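Iron aquisition yersiniabactin synthesis enzyme, YbtT (PDB 6BA9) acts as a low-specificity type II thioesterase that keeps up production of the metallophore yersiniabactin, probably by hydrolysing thioesters on the assembly line. Local coordinates at residues A[19-23]-A[89-95]; A[32-38]-A[233-237]; A[110-116]-A[188-193]. The protein carries 1 engineered substitution. All coordinates share one frame; numbering follows the deposited sequence.

In the fold
All three contacts belong to one α/β-hydrolase fold. Contact 1 is innermost, its centre about 2 Å from the centre of the chain, and joins the end of strand 16-20 to the start of helix 91-105, largely through backbone atoms and one bound water. Contact 3 is also buried but is mainly sheet: a parallel ladder between strands 112-116 and 190-195, with aliphatic side chains on both faces. Contact 2, its centre about 16 Å from that of the chain, is partly buried; helix 233-243 meets helix 31-34 and the turn after it through aromatic rings inside and a salt bridge on the more exposed side. Phe236 of contact 2 packs on Met19, Ser116 and Leu193.

Contact 1: residues A[19-23]-A[89-95]; sequences MCPFA and HAMGAQV. Engineered in segment 89-95: Ala90 (natural residue Ser).
Cys20, Phe22 and Ala23 pack against the nucleophile elbow of an α/β-hydrolase, the sharp turn from His89 through the engineered Ala90 (natural Ser) into helix 91-105. Ala90, at the helix N-cap, has a positive phi of 58°, as the elbow residue does in this fold.

Among the backbone contacts, His89 N gives Cys20 O a weak hydrogen bond of 3.3 Å, and the CA-H of Gly92 points almost straight at the same oxygen. Cys20 O and Pro21 O occupy the place a side chain at Gly92 would take, and Cys20 CB makes a short contact of 3.2 Å with Gly92 O. Phe22 N is buried without a partner. The His89 ring is held at both nitrogens from outside, by His226 O and Ser116 OG.

Among apolar contacts, Cys20 SG lies 4.2 Å from Val95 CG1, and Phe22 CB 4.1 Å from Ala90 CB. Met19 bends at chi2 (70°), bringing CE alongside His89 CB at 3.8 Å. The extended Met91 places SD 3.6 Å from Ala23 CA.

A water bridges the segments at the position expected for the oxyanion hole of this family: it accepts from Ala23 N at 2.9 Å and from Met91 N at 3.0 Å.

Contact 2: residues A[32-38]-A[233-237]; sequences HWQAEQL and ARSFF
An aromatic cluster of Trp33, Phe236 and Phe237 forms the inner part of this contact, with a salt bridge on the more exposed side. Phe237 meets Trp33 in a T-shaped stack: its edge is turned to the indole face, CZ standing 3.5 Å above the centre of the Trp33 ring, planes at 67°. Phe236 lies nearly parallel to the indole but slid aside, touching mainly through CE2, 3.8 Å from Trp33 CZ2. The indole N-H is used elsewhere, bonded to Pro229 O.

Leu38 CD1 touches both Ala233 CB (3.7 Å) and Phe237 CD2 (3.8 Å), while its other methyl rests against the Arg234 guanidinium. Glu36, CG anti to its N (chi1 -179°) and extended beyond it, reaches that group: Arg234 NH1 bonds to Glu36 OE1 at 3.2 Å, while NH2 to OE2, at 2.6 Å, is short but badly bent, hence weak as a hydrogen bond though part of the salt bridge. OE1 lies in the guanidinium plane but is approached from above the carboxylate, the planes 73° apart.

The sheet backs the cluster: Leu43 of strand 42-46 touches Trp33 and Phe237, and Trp7 of strand 3-7 meets the Phe237 ring and also touches Leu38.

Contact 3: residues A[110-116]-A[188-193]; sequences PQGLIIS and TPALLL
Ile114 and Leu193 point the same way from neighbouring strands, side by side, with Ile114 CG2 3.9 Å from Leu193 CD1. With chi1 of Ile114 at -57°, CG2 lies anti to the backbone N and serves as the touching branch. On the other face, Ile115 and Leu192 are likewise aligned, Leu192 CD2 resting 3.8 Å from Ile115 CB; Trp209 touches both.

Just before the strands, Thr188 turns its two branches to different tasks. CG2 lies 3.6 Å from Pro110 O and also packs near the backbone of Gly112, while OG1 bonds to Glu104 and receives a hydrogen from a water that donates to Pro110 O as well.

Between the two backbones runs a parallel ladder of four hydrogen bonds, 2.8 to 2.9 Å long: Leu113 N to Pro189 O, Leu191 N to Leu113 O, Ile115 N to Leu191 O and Leu193 N to Ile115 O. At the far end, Ser116 OG beside Leu193 CB bonds to Tyr228 OH.

Helix 91-105 touches the Leu113 face and helix 233-243 the face bearing Ile114, Leu191 and Leu193. The strands, their directions 15° apart, are fifth and sixth in a sheet of order 1-3-2-4-5-6-7 with an antiparallel first strand, which in this thioesterase family marks the α/β-hydrolase fold.

Contact 1: residues A[19-23]-A[89-95]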
loop_
_atom_site.group_PDB
_atom_site.type_symbol
_atom_site.label_atom_id
_atom_site.label_comp_id
_atom_site.label_asym_id
_atom_site.label_seq_id
_atom_site.Cartn_x
_atom_site.Cartn_y
_atom_site.Cartn_z
ATOM N N MET A 19 5.481 4.849 -0.486
ATOM C CA MET A 19 4.086 4.453 -0.396
ATOM C C MET A 19 3.720 3.464 -1.488
ATOM O O MET A 19 3.869 3.768 -2.678
ATOM C CB MET A 19 3.179 5.678 -0.524
ATOM C CG MET A 19 1.699 5.356 -0.520
ATOM S SD MET A 19 1.136 4.811 1.090
ATOM C CE MET A 19 -0.581 4.521 0.728
ATOM N N CYS A 20 3.127 2.337 -1.098
ATOM C CA CYS A 20 2.596 1.323 -2.001
ATOM C C CYS A 20 1.095 1.535 -2.184
ATOM O O CYS A 20 0.350 1.609 -1.185
ATOM C CB CYS A 20 2.846 -0.065 -1.412
ATOM S SG CYS A 20 4.605 -0.475 -1.316
ATOM N N PRO A 21 0.605 1.631 -3.415
ATOM C CA PRO A 21 -0.802 1.970 -3.641
ATOM C C PRO A 21 -1.735 0.764 -3.521
ATOM O O PRO A 21 -1.324 -0.399 -3.446
ATOM C CB PRO A 21 -0.776 2.513 -5.068
ATOM C CG PRO A 21 0.279 1.720 -5.732
ATOM C CD PRO A 21 1.363 1.598 -4.675
ATOM N N PHE A 22 -3.031 1.070 -3.505
ATOM C CA PHE A 22 -4.084 0.071 -3.520
ATOM C C PHE A 22 -4.230 -0.546 -4.922
ATOM O O PHE A 22 -3.640 -0.086 -5.913
ATOM C CB PHE A 22 -5.399 0.704 -3.049
ATOM C CG PHE A 22 -5.697 2.034 -3.696
ATOM C CD1 PHE A 22 -5.410 3.218 -3.039
ATOM C CD2 PHE A 22 -6.236 2.089 -4.975
ATOM C CE1 PHE A 22 -5.673 4.455 -3.645
ATOM C CE2 PHE A 22 -6.497 3.322 -5.580
ATOM C CZ PHE A 22 -6.214 4.488 -4.914
ATOM N N ALA A 23 -5.010 -1.618 -4.991
ATOM C CA ALA A 23 -5.263 -2.293 -6.264
ATOM C C ALA A 23 -5.966 -1.337 -7.215
ATOM O O ALA A 23 -6.905 -0.630 -6.832
ATOM C CB ALA A 23 -6.135 -3.525 -6.041
ATOM N N HIS A 89 -1.454 0.951 1.540
ATOM C CA HIS A 89 -2.885 0.922 1.810
ATOM C C HIS A 89 -3.521 -0.211 1.015
ATOM O O HIS A 89 -3.285 -0.341 -0.195
ATOM C CB HIS A 89 -3.532 2.251 1.409
ATOM C CG HIS A 89 -4.960 2.380 1.835
ATOM N ND1 HIS A 89 -5.349 2.489 3.160
ATOM C CD2 HIS A 89 -6.102 2.408 1.103
ATOM C CE1 HIS A 89 -6.664 2.618 3.214
ATOM N NE2 HIS A 89 -7.144 2.559 1.985
ATOM N N ALA A 90 -4.327 -1.020 1.690
ATOM C CA ALA A 90 -5.056 -2.136 1.070
ATOM C C ALA A 90 -4.036 -3.071 0.423
ATOM O O ALA A 90 -3.109 -3.508 1.121
ATOM C CB ALA A 90 -6.196 -1.612 0.191
ATOM N N MET A 91 -4.125 -3.370 -0.871
ATOM C CA MET A 91 -3.125 -4.226 -1.503
ATOM C C MET A 91 -1.718 -3.738 -1.203
ATOM O O MET A 91 -0.781 -4.538 -1.050
ATOM C CB MET A 91 -3.324 -4.213 -3.024
ATOM C CG MET A 91 -2.192 -4.777 -3.837
ATOM S SD MET A 91 -2.594 -4.655 -5.592
ATOM C CE MET A 91 -1.098 -5.313 -6.296
ATOM N N GLY A 92 -1.526 -2.415 -1.197
ATOM C CA GLY A 92 -0.199 -1.873 -0.974
ATOM C C GLY A 92 0.363 -2.223 0.385
ATOM O O GLY A 92 1.579 -2.313 0.539
ATOM N N ALA A 93 -0.497 -2.421 1.386
ATOM C CA ALA A 93 0.007 -2.841 2.693
ATOM C C ALA A 93 0.639 -4.225 2.623
ATOM O O ALA A 93 1.627 -4.496 3.310
ATOM C CB ALA A 93 -1.119 -2.828 3.725
ATOM N N GLN A 94 0.082 -5.113 1.804
ATOM C CA GLN A 94 0.637 -6.450 1.654
ATOM C C GLN A 94 2.013 -6.379 1.019
ATOM O O GLN A 94 2.949 -7.045 1.461
ATOM C CB GLN A 94 -0.289 -7.322 0.811
ATOM C CG GLN A 94 -1.711 -7.470 1.346
ATOM C CD GLN A 94 -2.669 -8.003 0.321
ATOM O OE1 GLN A 94 -2.492 -7.794 -0.882
ATOM N NE2 GLN A 94 -3.709 -8.676 0.777
ATOM N N VAL A 95 2.152 -5.559 -0.025
ATOM C CA VAL A 95 3.450 -5.388 -0.667
ATOM C C VAL A 95 4.445 -4.738 0.284
ATOM O O VAL A 95 5.605 -5.163 0.365
ATOM C CB VAL A 95 3.333 -4.613 -1.991
ATOM C CG1 VAL A 95 4.715 -4.427 -2.602
ATOM C CG2 VAL A 95 2.429 -5.352 -2.978
HETATM O O HOH W 1 -6.414 -2.799 -2.759
#

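Contact 2: residues A[32-38]-A[233-237]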
loop_
_atom_site.group_PDB
_atom_site.type_symbol
_atom_site.label_atom_id
_atom_site.label_comp_id
_atom_site.label_asym_id
_atom_site.label_seq_id
_atom_site.Cartn_x
_atom_site.Cartn_y
_atom_site.Cartn_z
ATOM N N HIS A 32 -3.534 14.610 -5.346
ATOM C CA HIS A 32 -3.806 15.506 -4.224
ATOM C C HIS A 32 -2.616 15.594 -3.273
ATOM O O HIS A 32 -2.354 16.657 -2.690
ATOM C CB HIS A 32 -5.064 15.059 -3.480
ATOM C CG HIS A 32 -5.360 15.875 -2.259
ATOM N ND1 HIS A 32 -5.615 17.229 -2.316
ATOM C CD2 HIS A 32 -5.437 15.532 -0.950
ATOM C CE1 HIS A 32 -5.834 17.687 -1.097
ATOM N NE2 HIS A 32 -5.734 16.677 -0.249
ATOM N N TRP A 33 -1.873 14.499 -3.114
ATOM C CA TRP A 33 -0.668 14.556 -2.291
ATOM C C TRP A 33 0.376 15.496 -2.877
ATOM O O TRP A 33 1.150 16.107 -2.136
ATOM C CB TRP A 33 -0.063 13.160 -2.136
ATOM C CG TRP A 33 -0.771 12.255 -1.186
ATOM C CD1 TRP A 33 -1.936 12.479 -0.526
ATOM C CD2 TRP A 33 -0.330 10.957 -0.789
ATOM N NE1 TRP A 33 -2.257 11.402 0.265
ATOM C CE2 TRP A 33 -1.271 10.454 0.124
ATOM C CE3 TRP A 33 0.783 10.175 -1.113
ATOM C CZ2 TRP A 33 -1.136 9.201 0.719
ATOM C CZ3 TRP A 33 0.915 8.943 -0.526
ATOM C CH2 TRP A 33 -0.032 8.467 0.384
ATOM N N GLN A 34 0.427 15.619 -4.198
ATOM C CA GLN A 34 1.364 16.552 -4.817
ATOM C C GLN A 34 0.926 18.001 -4.688
ATOM O O GLN A 34 1.758 18.902 -4.852
ATOM C CB GLN A 34 1.544 16.207 -6.292
ATOM C CG GLN A 34 2.169 14.860 -6.502
ATOM C CD GLN A 34 2.311 14.511 -7.966
ATOM O OE1 GLN A 34 1.391 13.966 -8.581
ATOM N NE2 GLN A 34 3.468 14.832 -8.538
ATOM N N ALA A 35 -0.349 18.258 -4.401
ATOM C CA ALA A 35 -0.799 19.634 -4.256
ATOM C C ALA A 35 -0.129 20.320 -3.078
ATOM O O ALA A 35 -0.066 21.553 -3.044
ATOM C CB ALA A 35 -2.315 19.681 -4.063
ATOM N N GLU A 36 0.371 19.555 -2.107
ATOM C CA GLU A 36 0.865 20.166 -0.883
ATOM C C GLU A 36 1.675 19.175 -0.055
ATOM O O GLU A 36 1.188 18.091 0.263
ATOM C CB GLU A 36 -0.328 20.665 -0.070
ATOM C CG GLU A 36 0.048 21.339 1.232
ATOM C CD GLU A 36 -1.156 21.828 2.023
ATOM O OE1 GLU A 36 -0.953 22.609 2.976
ATOM O OE2 GLU A 36 -2.305 21.426 1.705
ATOM N N GLN A 37 2.894 19.552 0.317
ATOM C CA GLN A 37 3.746 18.706 1.142
ATOM C C GLN A 37 3.296 18.778 2.599
ATOM O O GLN A 37 3.274 19.860 3.202
ATOM C CB GLN A 37 5.202 19.129 0.985
ATOM C CG GLN A 37 6.169 18.317 1.805
ATOM C CD GLN A 37 7.569 18.305 1.227
ATOM O OE1 GLN A 37 7.859 18.983 0.237
ATOM N NE2 GLN A 37 8.442 17.522 1.829
ATOM N N LEU A 38 2.938 17.629 3.173
ATOM C CA LEU A 38 2.344 17.577 4.501
ATOM C C LEU A 38 3.296 17.089 5.590
ATOM O O LEU A 38 2.906 17.037 6.767
ATOM C CB LEU A 38 1.091 16.706 4.476
ATOM C CG LEU A 38 0.010 17.238 3.537
ATOM C CD1 LEU A 38 -1.158 16.282 3.383
ATOM C CD2 LEU A 38 -0.518 18.579 4.051
ATOM N N ALA A 233 -5.756 13.180 3.860
ATOM C CA ALA A 233 -4.295 13.151 3.830
ATOM C C ALA A 233 -3.678 13.787 5.071
ATOM O O ALA A 233 -2.669 13.305 5.587
ATOM C CB ALA A 233 -3.798 13.857 2.577
ATOM N N ARG A 234 -4.247 14.900 5.548
ATOM C CA ARG A 234 -3.668 15.561 6.712
ATOM C C ARG A 234 -3.659 14.633 7.924
ATOM O O ARG A 234 -2.650 14.527 8.624
ATOM C CB ARG A 234 -4.402 16.872 7.004
ATOM C CG ARG A 234 -4.164 17.913 5.924
ATOM C CD ARG A 234 -4.703 19.292 6.276
ATOM N NE ARG A 234 -4.862 20.092 5.065
ATOM C CZ ARG A 234 -3.942 20.907 4.555
ATOM N NH1 ARG A 234 -2.764 21.080 5.150
ATOM N NH2 ARG A 234 -4.212 21.566 3.433
ATOM N N SER A 235 -4.769 13.925 8.168
ATOM C CA SER A 235 -4.822 12.973 9.274
ATOM C C SER A 235 -3.862 11.804 9.052
ATOM O O SER A 235 -3.183 11.354 9.989
ATOM C CB SER A 235 -6.254 12.465 9.441
ATOM O OG SER A 235 -7.144 13.529 9.734
ATOM N N PHE A 236 -3.809 11.289 7.819
ATOM C CA PHE A 236 -2.941 10.157 7.492
ATOM C C PHE A 236 -1.481 10.488 7.783
ATOM O O PHE A 236 -0.796 9.762 8.510
ATOM C CB PHE A 236 -3.177 9.816 6.014
ATOM C CG PHE A 236 -2.419 8.607 5.492
ATOM C CD1 PHE A 236 -2.863 7.320 5.745
ATOM C CD2 PHE A 236 -1.304 8.776 4.673
ATOM C CE1 PHE A 236 -2.187 6.231 5.227
ATOM C CE2 PHE A 236 -0.624 7.685 4.161
ATOM C CZ PHE A 236 -1.067 6.418 4.442
ATOM N N PHE A 237 -0.987 11.598 7.242
ATOM C CA PHE A 237 0.407 11.958 7.485
ATOM C C PHE A 237 0.668 12.349 8.929
ATOM O O PHE A 237 1.743 12.044 9.447
ATOM C CB PHE A 237 0.897 13.009 6.489
ATOM C CG PHE A 237 1.048 12.450 5.097
ATOM C CD1 PHE A 237 2.101 11.596 4.798
ATOM C CD2 PHE A 237 0.127 12.732 4.116
ATOM C CE1 PHE A 237 2.237 11.057 3.531
ATOM C CE2 PHE A 237 0.255 12.205 2.860
ATOM C CZ PHE A 237 1.314 11.358 2.566
HETATM O O HOH W 2 -6.935 15.343 1.815
#

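Contact 3: residues A[110-116]-A[188-193]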
loop_
_atom_site.group_PDB
_atom_site.type_symbol
_atom_site.label_atom_id
_atom_site.label_comp_id
_atom_site.label_asym_id
_atom_site.label_seq_id
_atom_site.Cartn_x
_atom_site.Cartn_y
_atom_site.Cartn_z
ATOM N N PRO A 110 14.836 -1.223 7.946
ATOM C CA PRO A 110 13.851 -0.142 7.750
ATOM C C PRO A 110 13.459 0.446 9.103
ATOM O O PRO A 110 13.419 -0.258 10.108
ATOM C CB PRO A 110 12.661 -0.844 7.085
ATOM C CG PRO A 110 13.153 -2.189 6.669
ATOM C CD PRO A 110 14.327 -2.539 7.537
ATOM N N GLN A 111 13.188 1.746 9.138
ATOM C CA GLN A 111 12.870 2.404 10.400
ATOM C C GLN A 111 11.400 2.323 10.777
ATOM O O GLN A 111 11.057 2.531 11.948
ATOM C CB GLN A 111 13.329 3.863 10.364
ATOM C CG GLN A 111 14.832 3.968 10.137
ATOM C CD GLN A 111 15.626 3.254 11.199
ATOM O OE1 GLN A 111 15.600 3.635 12.366
ATOM N NE2 GLN A 111 16.333 2.187 10.803
ATOM N N GLY A 112 10.520 1.998 9.849
ATOM C CA GLY A 112 9.122 1.934 10.183
ATOM C C GLY A 112 8.330 1.311 9.058
ATOM O O GLY A 112 8.731 1.421 7.888
ATOM N N LEU A 113 7.220 0.673 9.420
ATOM C CA LEU A 113 6.263 0.048 8.512
ATOM C C LEU A 113 4.869 0.541 8.883
ATOM O O LEU A 113 4.465 0.441 10.051
ATOM C CB LEU A 113 6.307 -1.471 8.637
ATOM C CG LEU A 113 5.266 -2.234 7.826
ATOM C CD1 LEU A 113 5.415 -1.979 6.303
ATOM C CD2 LEU A 113 5.331 -3.716 8.186
ATOM N N ILE A 114 4.138 1.067 7.898
ATOM C CA ILE A 114 2.780 1.572 8.081
ATOM C C ILE A 114 1.831 0.706 7.247
ATOM O O ILE A 114 1.903 0.708 6.000
ATOM C CB ILE A 114 2.648 3.071 7.750
ATOM C CG1 ILE A 114 3.614 3.916 8.607
ATOM C CG2 ILE A 114 1.208 3.534 7.962
ATOM C CD1 ILE A 114 4.874 4.320 7.897
ATOM N N ILE A 115 0.974 -0.051 7.931
ATOM C CA ILE A 115 -0.016 -0.936 7.335
ATOM C C ILE A 115 -1.364 -0.238 7.479
ATOM O O ILE A 115 -1.819 0.004 8.603
ATOM C CB ILE A 115 -0.014 -2.282 8.082
ATOM C CG1 ILE A 115 1.319 -2.989 7.910
ATOM C CG2 ILE A 115 -1.203 -3.163 7.689
ATOM C CD1 ILE A 115 1.621 -3.416 6.540
ATOM N N SER A 116 -1.998 0.111 6.368
ATOM C CA SER A 116 -3.242 0.867 6.373
ATOM C C SER A 116 -4.346 0.116 5.633
ATOM O O SER A 116 -4.148 -0.354 4.504
ATOM C CB SER A 116 -2.945 2.204 5.712
ATOM O OG SER A 116 -4.079 3.042 5.593
ATOM N N THR A 188 10.571 -4.748 12.632
ATOM C CA THR A 188 10.516 -3.332 12.303
ATOM C C THR A 188 9.334 -2.687 13.031
ATOM O O THR A 188 8.215 -3.214 12.974
ATOM C CB THR A 188 10.330 -3.176 10.790
ATOM O OG1 THR A 188 11.492 -3.658 10.086
ATOM C CG2 THR A 188 10.094 -1.715 10.395
ATOM N N PRO A 189 9.517 -1.533 13.669
ATOM C CA PRO A 189 8.385 -0.878 14.337
ATOM C C PRO A 189 7.291 -0.547 13.336
ATOM O O PRO A 189 7.562 -0.044 12.239
ATOM C CB PRO A 189 9.008 0.392 14.915
ATOM C CG PRO A 189 10.432 0.028 15.119
ATOM C CD PRO A 189 10.781 -0.831 13.932
ATOM N N ALA A 190 6.055 -0.829 13.733
ATOM C CA ALA A 190 4.915 -0.839 12.834
ATOM C C ALA A 190 3.759 -0.039 13.410
ATOM O O ALA A 190 3.504 -0.045 14.623
ATOM C CB ALA A 190 4.451 -2.252 12.546
ATOM N N LEU A 191 3.036 0.623 12.503
ATOM C CA LEU A 191 1.823 1.353 12.813
ATOM C C LEU A 191 0.694 0.794 11.967
ATOM O O LEU A 191 0.855 0.621 10.749
ATOM C CB LEU A 191 2.009 2.826 12.481
ATOM C CG LEU A 191 0.785 3.731 12.550
ATOM C CD1 LEU A 191 0.222 3.799 13.989
ATOM C CD2 LEU A 191 1.133 5.124 12.042
ATOM N N LEU A 192 -0.436 0.510 12.600
ATOM C CA LEU A 192 -1.636 0.035 11.939
ATOM C C LEU A 192 -2.642 1.172 11.886
ATOM O O LEU A 192 -2.920 1.804 12.916
ATOM C CB LEU A 192 -2.249 -1.126 12.726
ATOM C CG LEU A 192 -1.368 -2.349 12.995
ATOM C CD1 LEU A 192 -2.127 -3.410 13.780
ATOM C CD2 LEU A 192 -0.828 -2.944 11.721
ATOM N N LEU A 193 -3.164 1.441 10.689
ATOM C CA LEU A 193 -4.183 2.451 10.468
ATOM C C LEU A 193 -5.425 1.794 9.890
ATOM O O LEU A 193 -5.338 0.872 9.065
ATOM C CB LEU A 193 -3.676 3.527 9.499
ATOM C CG LEU A 193 -2.464 4.342 9.930
ATOM C CD1 LEU A 193 -2.104 5.323 8.838
ATOM C CD2 LEU A 193 -2.745 5.076 11.228
HETATM O O HOH W 3 13.867 -2.853 10.953
#